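Local structure of electron transfer flavoprotein, alpha subunit (Thermotoga maritima, 7KOE) at residues I6-I11 against E95-G100. The protein probably carries electrons between redox partners as the FAD-binding alpha subunit of an electron transfer flavoprotein. Numbering follows the deposited sequence.
Sequences IIFVLI and EIFLIG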
loop_
_atom_site.group_PDB
_atom_site.type_symbol
_atom_site.label_atom_id
_atom_site.label_comp_id
_atom_site.label_asym_id
_atom_site.label_seq_id
_atom_site.Cartn_x
_atom_site.Cartn_y
_atom_site.Cartn_z
ATOM N N ILE B 6 -5.743 28.380 44.827
ATOM C CA ILE B 6 -6.914 29.118 45.271
ATOM C C ILE B 6 -7.685 29.524 44.016
ATOM O O ILE B 6 -7.351 30.497 43.342
ATOM C CB ILE B 6 -6.485 30.302 46.149
ATOM C CG1 ILE B 6 -7.623 31.259 46.493
ATOM C CG2 ILE B 6 -5.196 30.993 45.649
ATOM C CD1 ILE B 6 -7.150 32.291 47.471
ATOM N N ILE B 7 -8.720 28.769 43.667
ATOM C CA ILE B 7 -9.312 28.955 42.345
ATOM C C ILE B 7 -10.416 30.008 42.430
ATOM O O ILE B 7 -11.204 30.037 43.380
ATOM C CB ILE B 7 -9.802 27.623 41.758
ATOM C CG1 ILE B 7 -10.894 26.964 42.595
ATOM C CG2 ILE B 7 -8.635 26.654 41.682
ATOM C CD1 ILE B 7 -11.359 25.640 42.031
ATOM N N PHE B 8 -10.426 30.926 41.467
ATOM C CA PHE B 8 -11.333 32.064 41.482
ATOM C C PHE B 8 -12.513 31.821 40.555
ATOM O O PHE B 8 -12.404 31.110 39.555
ATOM C CB PHE B 8 -10.622 33.346 41.041
ATOM C CG PHE B 8 -9.846 34.035 42.125
ATOM C CD1 PHE B 8 -9.652 33.444 43.362
ATOM C CD2 PHE B 8 -9.306 35.288 41.897
ATOM C CE1 PHE B 8 -8.931 34.091 44.344
ATOM C CE2 PHE B 8 -8.590 35.942 42.875
ATOM C CZ PHE B 8 -8.402 35.344 44.099
ATOM N N VAL B 9 -13.647 32.422 40.899
ATOM C CA VAL B 9 -14.828 32.463 40.044
ATOM C C VAL B 9 -15.400 33.868 40.146
ATOM O O VAL B 9 -15.705 34.334 41.247
ATOM C CB VAL B 9 -15.893 31.422 40.448
ATOM C CG1 VAL B 9 -17.223 31.736 39.793
ATOM C CG2 VAL B 9 -15.464 30.016 40.082
ATOM N N LEU B 10 -15.533 34.551 39.015
ATOM C CA LEU B 10 -16.107 35.887 39.007
ATOM C C LEU B 10 -17.625 35.790 38.977
ATOM O O LEU B 10 -18.192 34.940 38.286
ATOM C CB LEU B 10 -15.606 36.686 37.804
ATOM C CG LEU B 10 -15.599 38.215 37.879
ATOM C CD1 LEU B 10 -14.485 38.728 37.009
ATOM C CD2 LEU B 10 -16.912 38.839 37.439
ATOM N N ILE B 11 -18.279 36.667 39.734
ATOM C CA ILE B 11 -19.732 36.721 39.805
ATOM C C ILE B 11 -20.199 37.907 38.974
ATOM O O ILE B 11 -19.890 39.061 39.293
ATOM C CB ILE B 11 -20.245 36.818 41.252
ATOM C CG1 ILE B 11 -19.988 35.517 42.019
ATOM C CG2 ILE B 11 -21.733 37.125 41.274
ATOM C CD1 ILE B 11 -18.717 35.492 42.838
ATOM N N GLU B 95 -5.001 30.352 41.186
ATOM C CA GLU B 95 -4.556 29.281 40.304
ATOM C C GLU B 95 -5.426 29.141 39.067
ATOM O O GLU B 95 -4.904 28.999 37.961
ATOM C CB GLU B 95 -4.539 27.952 41.068
ATOM C CG GLU B 95 -4.174 26.734 40.239
ATOM C CD GLU B 95 -2.680 26.509 40.162
ATOM O OE1 GLU B 95 -1.941 27.171 40.917
ATOM O OE2 GLU B 95 -2.244 25.660 39.357
ATOM N N ILE B 96 -6.745 29.184 39.233
ATOM C CA ILE B 96 -7.700 29.085 38.138
ATOM C C ILE B 96 -8.684 30.235 38.281
ATOM O O ILE B 96 -9.396 30.323 39.286
ATOM C CB ILE B 96 -8.445 27.740 38.142
ATOM C CG1 ILE B 96 -7.495 26.585 37.836
ATOM C CG2 ILE B 96 -9.602 27.764 37.168
ATOM C CD1 ILE B 96 -8.138 25.229 37.983
ATOM N N PHE B 97 -8.722 31.111 37.287
ATOM C CA PHE B 97 -9.693 32.193 37.220
ATOM C C PHE B 97 -10.790 31.760 36.259
ATOM O O PHE B 97 -10.493 31.287 35.160
ATOM C CB PHE B 97 -9.035 33.484 36.737
ATOM C CG PHE B 97 -9.698 34.729 37.232
ATOM C CD1 PHE B 97 -9.114 35.487 38.223
ATOM C CD2 PHE B 97 -10.914 35.132 36.721
ATOM C CE1 PHE B 97 -9.725 36.638 38.676
ATOM C CE2 PHE B 97 -11.526 36.276 37.180
ATOM C CZ PHE B 97 -10.931 37.026 38.154
ATOM N N LEU B 98 -12.045 31.910 36.668
ATOM C CA LEU B 98 -13.180 31.500 35.851
ATOM C C LEU B 98 -14.160 32.655 35.726
ATOM O O LEU B 98 -14.683 33.140 36.732
ATOM C CB LEU B 98 -13.880 30.280 36.448
ATOM C CG LEU B 98 -13.165 28.933 36.400
ATOM C CD1 LEU B 98 -14.133 27.823 36.741
ATOM C CD2 LEU B 98 -12.558 28.695 35.039
ATOM N N ILE B 99 -14.401 33.097 34.493
ATOM C CA ILE B 99 -15.452 34.056 34.182
ATOM C C ILE B 99 -16.402 33.383 33.202
ATOM O O ILE B 99 -15.991 32.531 32.412
ATOM C CB ILE B 99 -14.888 35.371 33.596
ATOM C CG1 ILE B 99 -13.634 35.796 34.349
ATOM C CG2 ILE B 99 -15.906 36.492 33.682
ATOM C CD1 ILE B 99 -12.977 37.035 33.814
ATOM N N GLY B 100 -17.684 33.721 33.287
ATOM C CA GLY B 100 -18.628 33.233 32.305
ATOM C C GLY B 100 -18.440 33.908 30.961
ATOM O O GLY B 100 -17.922 35.020 30.858
#
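The carbonyl oxygen of L98 is held by one nearly straight hydrogen bond, L10 N to L98 O at 2.8 Å, which arrives almost along the C=O axis and is joined by a CA-H...O contact from V9. Further bonds run back along the pair: L98 N reaches F8 O in a weak, bent bond, F8 N donates to I96 O, and E95 N meets I6 O from above the carbonyl plane. The short axes of 6-9 and 97-100 approach to 4.6 Å, 14° from parallel.

On one face of the sheet F8, F97, L10 and I99 pack together. With CG anti to the backbone N (chi1 -152°), F97 suits its place as a flat ring, offering a face to F8 CB (CH-pi, 4.2 Å from the centroid) and an edge to L10. F97 CE1 lies at the F8 ring edge, 3.5 Å from F8 CD2, the rings oblique. Branched L10 touches both F97 CE2 (3.8 Å) and I99 CD1 through CD1. An alanine at F97 would probably cost F8 CB its CH-pi partner and L10 CD1 its ring edge. On the other face, beta-branched I7 sets CG2 against I96 CB at 3.7 Å, and V9 CG2 meets L98 CB at 4.0 Å, compact aliphatic groups suiting burial. Helix 21-33 packs on I7 and V9, helix 103-113 on L10 and I99. Adjacent parallel strands between helices fit the Rossmann-like alpha/beta fold of the HUP clan.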